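Local structure of Thiol:disulfide interchange protein DsbA (Pseudomonas aeruginosa, 4ZL8) at residues L32-G36 with H74-F78; C37-F43 with V153-V157. The protein probably introduces disulfide bonds into other periplasmic proteins by passing on its own redox-active disulfide, as a thioredoxin-fold oxidoreductase of the DsbA subfamily. The protein carries 1 engineered substitution. The contacts are given in a common frame with arbitrary orientation. Numbering follows the deposited sequence.

Interaction 1. Residues L32-G36 with H74-F78; sequences LFWYG and HGQMF
Tyr35, His74 and Phe78 carry most of the 316 Å² buried where the loop leaving strand 27-33 meets a turn of helix 70-84. Leu32 and Phe33 are still extended; at Tyr35 (phi/psi -55/-32) the chain turns, and Tyr35 CA comes to 6.5 Å from His74 CA, while the CA atoms of Trp34 and Gly75 are 6.8 Å apart. The CA-to-CB bond of Tyr35 points toward the helix, and its m rotamer lays the ring along residues 74-78: CD2 lies 3.7 Å from His74 O and 3.7 Å from Met77 CE, CE2 3.7 Å from Phe78 CB. Its OH reaches the edge of the Phe78 ring, 3.4 Å from CD1, and is hydrogen-bonded to Glu87 outside the pair. Phe78, chi1 t, offers a ring face to the edge of Phe33 in a T-shaped stack (centroids 5.2 Å apart, planes at 73°, Phe33 CZ to Phe78 CD1 3.5 Å). His74, chi1 m, accepts the one hydrogen bond between the segments, from Trp34 NE1 to His74 ND1 at 3.0 Å with an N-H...N angle of 143°; its NE2 is hydrogen-bonded to the backbone carbonyl of Lys104. Trp34 also stacks on Trp71. The arrangement joins the end of a central strand, just before the CxxC, to the helical insertion characteristic of the DsbA variant of the thioredoxin fold.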
loop_
_atom_site.group_PDB
_atom_site.type_symbol
_atom_site.label_atom_id
_atom_site.label_comp_id
_atom_site.label_asym_id
_atom_site.label_seq_id
_atom_site.Cartn_x
_atom_site.Cartn_y
_atom_site.Cartn_z
ATOM N N LEU A 32 -0.368 0.257 3.987
ATOM C CA LEU A 32 0.546 1.396 3.817
ATOM C C LEU A 32 1.970 0.858 3.839
ATOM O O LEU A 32 2.321 0.047 4.712
ATOM C CB LEU A 32 0.338 2.462 4.890
ATOM C CG LEU A 32 -1.011 3.207 4.792
ATOM C CD1 LEU A 32 -1.968 2.597 5.765
ATOM C CD2 LEU A 32 -0.850 4.702 5.070
ATOM N N PHE A 33 2.761 1.285 2.860
ATOM C CA PHE A 33 4.077 0.678 2.669
ATOM C C PHE A 33 5.024 1.710 2.059
ATOM O O PHE A 33 4.624 2.781 1.638
ATOM C CB PHE A 33 3.972 -0.554 1.751
ATOM C CG PHE A 33 3.982 -0.208 0.308
ATOM C CD1 PHE A 33 2.915 0.471 -0.264
ATOM C CD2 PHE A 33 5.052 -0.545 -0.496
ATOM C CE1 PHE A 33 2.949 0.825 -1.584
ATOM C CE2 PHE A 33 5.078 -0.182 -1.821
ATOM C CZ PHE A 33 4.022 0.477 -2.362
ATOM N N TRP A 34 6.296 1.348 2.004
ATOM C CA TRP A 34 7.289 2.036 1.202
ATOM C C TRP A 34 8.104 0.936 0.527
ATOM O O TRP A 34 8.517 -0.024 1.168
ATOM C CB TRP A 34 8.159 2.948 2.096
ATOM C CG TRP A 34 9.443 3.434 1.507
ATOM C CD1 TRP A 34 9.656 3.900 0.240
ATOM C CD2 TRP A 34 10.715 3.474 2.173
ATOM N NE1 TRP A 34 10.981 4.230 0.083
ATOM C CE2 TRP A 34 11.651 3.974 1.250
ATOM C CE3 TRP A 34 11.148 3.148 3.460
ATOM C CZ2 TRP A 34 12.989 4.147 1.565
ATOM C CZ3 TRP A 34 12.496 3.313 3.774
ATOM C CH2 TRP A 34 13.393 3.809 2.829
ATOM N N TYR A 35 8.374 1.085 -0.758
ATOM C CA TYR A 35 9.183 0.100 -1.472
ATOM C C TYR A 35 10.543 -0.162 -0.819
ATOM O O TYR A 35 11.064 -1.275 -0.924
ATOM C CB TYR A 35 9.439 0.532 -2.903
ATOM C CG TYR A 35 8.329 0.367 -3.921
ATOM C CD1 TYR A 35 7.746 -0.868 -4.184
ATOM C CD2 TYR A 35 7.965 1.427 -4.729
ATOM C CE1 TYR A 35 6.787 -1.013 -5.171
ATOM C CE2 TYR A 35 7.017 1.298 -5.710
ATOM C CZ TYR A 35 6.444 0.080 -5.950
ATOM O OH TYR A 35 5.519 0.016 -6.964
ATOM N N GLY A 36 11.137 0.846 -0.179
ATOM C CA GLY A 36 12.454 0.714 0.414
ATOM C C GLY A 36 12.472 0.173 1.840
ATOM O O GLY A 36 13.536 0.021 2.418
ATOM N N HIS A 74 9.738 7.295 -4.130
ATOM C CA HIS A 74 9.328 5.931 -4.374
ATOM C C HIS A 74 7.816 5.811 -4.402
ATOM O O HIS A 74 7.264 4.986 -5.164
ATOM C CB HIS A 74 9.933 4.968 -3.343
ATOM C CG HIS A 74 11.368 4.659 -3.588
ATOM N ND1 HIS A 74 12.165 4.064 -2.638
ATOM C CD2 HIS A 74 12.160 4.877 -4.667
ATOM C CE1 HIS A 74 13.379 3.899 -3.127
ATOM N NE2 HIS A 74 13.408 4.392 -4.354
ATOM N N GLY A 75 7.133 6.606 -3.579
ATOM C CA GLY A 75 5.685 6.626 -3.606
ATOM C C GLY A 75 5.139 7.194 -4.903
ATOM O O GLY A 75 4.120 6.724 -5.427
ATOM N N GLN A 76 5.815 8.194 -5.444
ATOM C CA GLN A 76 5.409 8.790 -6.705
ATOM C C GLN A 76 5.620 7.786 -7.860
ATOM O O GLN A 76 4.792 7.694 -8.773
ATOM C CB GLN A 76 6.156 10.100 -6.929
ATOM C CG GLN A 76 5.573 10.939 -8.059
ATOM C CD GLN A 76 6.055 12.358 -8.056
ATOM O OE1 GLN A 76 6.396 12.915 -7.011
ATOM N NE2 GLN A 76 6.088 12.965 -9.230
ATOM N N MET A 77 6.674 6.981 -7.792
ATOM C CA MET A 77 6.878 5.890 -8.740
ATOM C C MET A 77 5.704 4.901 -8.650
ATOM O O MET A 77 5.119 4.523 -9.674
ATOM C CB MET A 77 8.228 5.196 -8.484
ATOM C CG MET A 77 8.385 3.903 -9.292
ATOM S SD MET A 77 10.026 3.169 -9.208
ATOM C CE MET A 77 10.122 2.824 -7.449
ATOM N N PHE A 78 5.336 4.501 -7.436
ATOM C CA PHE A 78 4.206 3.587 -7.248
ATOM C C PHE A 78 2.947 4.129 -7.909
ATOM O O PHE A 78 2.270 3.438 -8.668
ATOM C CB PHE A 78 3.934 3.364 -5.762
ATOM C CG PHE A 78 2.678 2.582 -5.486
ATOM C CD1 PHE A 78 2.673 1.204 -5.552
ATOM C CD2 PHE A 78 1.510 3.227 -5.165
ATOM C CE1 PHE A 78 1.522 0.486 -5.311
ATOM C CE2 PHE A 78 0.361 2.507 -4.918
ATOM C CZ PHE A 78 0.381 1.129 -4.989
#

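Interaction 2. Residues C37-F43 with V153-V157; sequences CPHCYAF and VPTMV
In this thioredoxin fold the redox-active CxxC at the start of helix 38-52 faces the cis-proline loop that leads into strand 155-158. Cys37 occupies the N-cap and residues 38-43 are helical, with Tyr41 N hydrogen-bonded to Cys37 O at 3.0 Å. Opposite, Val153 and Pro154 are extended (-138/158 and -73/143), the peptide between them is cis, and strand begins at Thr155. The CA atoms that come nearest across the two segments are those of Cys40 and Pro154, 5.5 Å apart.

The proline ring, C-gamma endo, is the principal bump: 77 Å² of Pro154 is covered by the helix segment. Its CD edge enters a hollow formed by the disulfide and His39, 3.7 Å from Cys40 SG, 4.0 Å from Cys37 SG and 3.8 Å from His39 CB, while the His39 imidazole leads away. Val153, chi1 m, packs against both sulfurs beside it, with CG2 3.7 Å from Cys37 SG and 3.8 Å from Cys40 SG. Farther along the helix Phe43, chi1 t, bounds the hollow: its CD2 is 4.4 Å from Pro154 CB, and its ring edge meets Met156, whose m, m, m chain brings SD to 4.3 Å from CE2. Glu31 touches both Phe43 and Pro154 from strand 27-33. These contacts are apolar; at the Val153 side of the proline, Cys37 (chi1 t) and Cys40 (chi1 m) are joined by an SG-SG bond of 2.1 Å.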
loop_
_atom_site.group_PDB
_atom_site.type_symbol
_atom_site.label_atom_id
_atom_site.label_comp_id
_atom_site.label_asym_id
_atom_site.label_seq_id
_atom_site.Cartn_x
_atom_site.Cartn_y
_atom_site.Cartn_z
ATOM N N CYS A 37 11.292 -0.110 2.387
ATOM C CA CYS A 37 11.124 -0.530 3.765
ATOM C C CYS A 37 11.437 -2.022 3.888
ATOM O O CYS A 37 10.757 -2.845 3.296
ATOM C CB CYS A 37 9.689 -0.172 4.188
ATOM S SG CYS A 37 8.880 -1.156 5.454
ATOM N N PRO A 38 12.489 -2.379 4.650
ATOM C CA PRO A 38 12.839 -3.808 4.685
ATOM C C PRO A 38 11.767 -4.712 5.328
ATOM O O PRO A 38 11.627 -5.852 4.887
ATOM C CB PRO A 38 14.146 -3.853 5.481
ATOM C CG PRO A 38 14.545 -2.500 5.715
ATOM C CD PRO A 38 13.494 -1.538 5.306
ATOM N N HIS A 39 11.046 -4.228 6.347
ATOM C CA HIS A 39 9.978 -5.051 6.906
ATOM C C HIS A 39 8.874 -5.253 5.872
ATOM O O HIS A 39 8.220 -6.302 5.855
ATOM C CB HIS A 39 9.367 -4.433 8.154
ATOM C CG HIS A 39 10.276 -4.396 9.341
ATOM N ND1 HIS A 39 9.804 -4.213 10.625
ATOM C CD2 HIS A 39 11.623 -4.481 9.448
ATOM C CE1 HIS A 39 10.815 -4.205 11.472
ATOM N NE2 HIS A 39 11.935 -4.366 10.785
ATOM N N CYS A 40 8.645 -4.245 5.033
ATOM C CA CYS A 40 7.637 -4.334 3.989
ATOM C C CYS A 40 8.045 -5.412 2.992
ATOM O O CYS A 40 7.245 -6.282 2.617
ATOM C CB CYS A 40 7.490 -2.989 3.291
ATOM S SG CYS A 40 7.040 -1.588 4.424
ATOM N N TYR A 41 9.307 -5.386 2.573
ATOM C CA TYR A 41 9.843 -6.423 1.695
ATOM C C TYR A 41 9.654 -7.806 2.313
ATOM O O TYR A 41 9.192 -8.734 1.644
ATOM C CB TYR A 41 11.324 -6.138 1.391
ATOM C CG TYR A 41 12.016 -7.152 0.508
ATOM C CD1 TYR A 41 11.622 -7.359 -0.789
ATOM C CD2 TYR A 41 13.095 -7.870 0.975
ATOM C CE1 TYR A 41 12.257 -8.274 -1.598
ATOM C CE2 TYR A 41 13.740 -8.789 0.180
ATOM C CZ TYR A 41 13.320 -8.976 -1.109
ATOM O OH TYR A 41 13.943 -9.901 -1.917
ATOM N N ALA A 42 9.986 -7.934 3.595
ATOM C CA ALA A 42 9.925 -9.234 4.242
ATOM C C ALA A 42 8.491 -9.747 4.410
ATOM O O ALA A 42 8.284 -10.953 4.521
ATOM C CB ALA A 42 10.612 -9.173 5.579
ATOM N N PHE A 43 7.521 -8.839 4.456
ATOM C CA PHE A 43 6.102 -9.192 4.575
ATOM C C PHE A 43 5.497 -9.640 3.260
ATOM O O PHE A 43 4.476 -10.344 3.253
ATOM C CB PHE A 43 5.358 -7.967 5.107
ATOM C CG PHE A 43 3.926 -8.202 5.557
ATOM C CD1 PHE A 43 3.539 -9.348 6.230
ATOM C CD2 PHE A 43 3.004 -7.186 5.383
ATOM C CE1 PHE A 43 2.216 -9.500 6.669
ATOM C CE2 PHE A 43 1.695 -7.329 5.824
ATOM C CZ PHE A 43 1.307 -8.486 6.478
ATOM N N VAL A 153 5.455 2.022 8.727
ATOM C CA VAL A 153 5.031 0.982 7.803
ATOM C C VAL A 153 5.807 -0.304 8.088
ATOM O O VAL A 153 6.886 -0.243 8.705
ATOM C CB VAL A 153 5.245 1.422 6.339
ATOM C CG1 VAL A 153 4.312 2.589 6.003
ATOM C CG2 VAL A 153 6.682 1.787 6.056
ATOM N N PRO A 154 5.264 -1.453 7.669
ATOM C CA PRO A 154 3.930 -1.626 7.074
ATOM C C PRO A 154 2.835 -1.493 8.124
ATOM O O PRO A 154 2.991 -1.945 9.254
ATOM C CB PRO A 154 3.996 -3.035 6.497
ATOM C CG PRO A 154 5.011 -3.750 7.355
ATOM C CD PRO A 154 6.009 -2.721 7.783
ATOM N N THR A 155 1.716 -0.882 7.722
ATOM C CA THR A 155 0.541 -0.739 8.578
ATOM C C THR A 155 -0.679 -1.045 7.749
ATOM O O THR A 155 -0.768 -0.672 6.578
ATOM C CB THR A 155 0.433 0.675 9.144
ATOM O OG1 THR A 155 1.555 0.931 9.996
ATOM C CG2 THR A 155 -0.846 0.883 9.957
ATOM N N MET A 156 -1.608 -1.761 8.365
ATOM C CA MET A 156 -2.854 -2.139 7.712
ATOM C C MET A 156 -3.996 -1.269 8.230
ATOM O O MET A 156 -4.050 -0.926 9.417
ATOM C CB MET A 156 -3.209 -3.580 8.060
ATOM C CG MET A 156 -2.142 -4.604 7.751
ATOM S SD MET A 156 -1.667 -4.660 6.011
ATOM C CE MET A 156 -3.203 -5.015 5.215
ATOM N N VAL A 157 -4.916 -0.929 7.325
ATOM C CA VAL A 157 -6.176 -0.295 7.704
ATOM C C VAL A 157 -7.310 -1.011 6.991
ATOM O O VAL A 157 -7.301 -1.149 5.766
ATOM C CB VAL A 157 -6.234 1.233 7.394
ATOM C CG1 VAL A 157 -7.570 1.810 7.847
ATOM C CG2 VAL A 157 -5.076 1.968 8.048
#

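Overall arrangement
The centres of the two interactions lie 11 Å apart, and their segments alternate along the chain: 32-36, 37-43, 74-78, then 153-157. Strand 27-33 ends within residues 32-36, and a short loop leads from it to helix 38-52, so one continuous piece of chain supplies the first half of both. The sheet couples them again, since strands 27-33 and 155-158 are antiparallel neighbours; Leu32 N lies 2.8 Å from Thr155 O, a probable hydrogen bond, and Phe33 N is 3.7 Å from Val153 CG1. Interaction 1 thus ties the approach to the redox-active disulfide to helix 70-84, whereas interaction 2 sets that disulfide against the cis-proline loop.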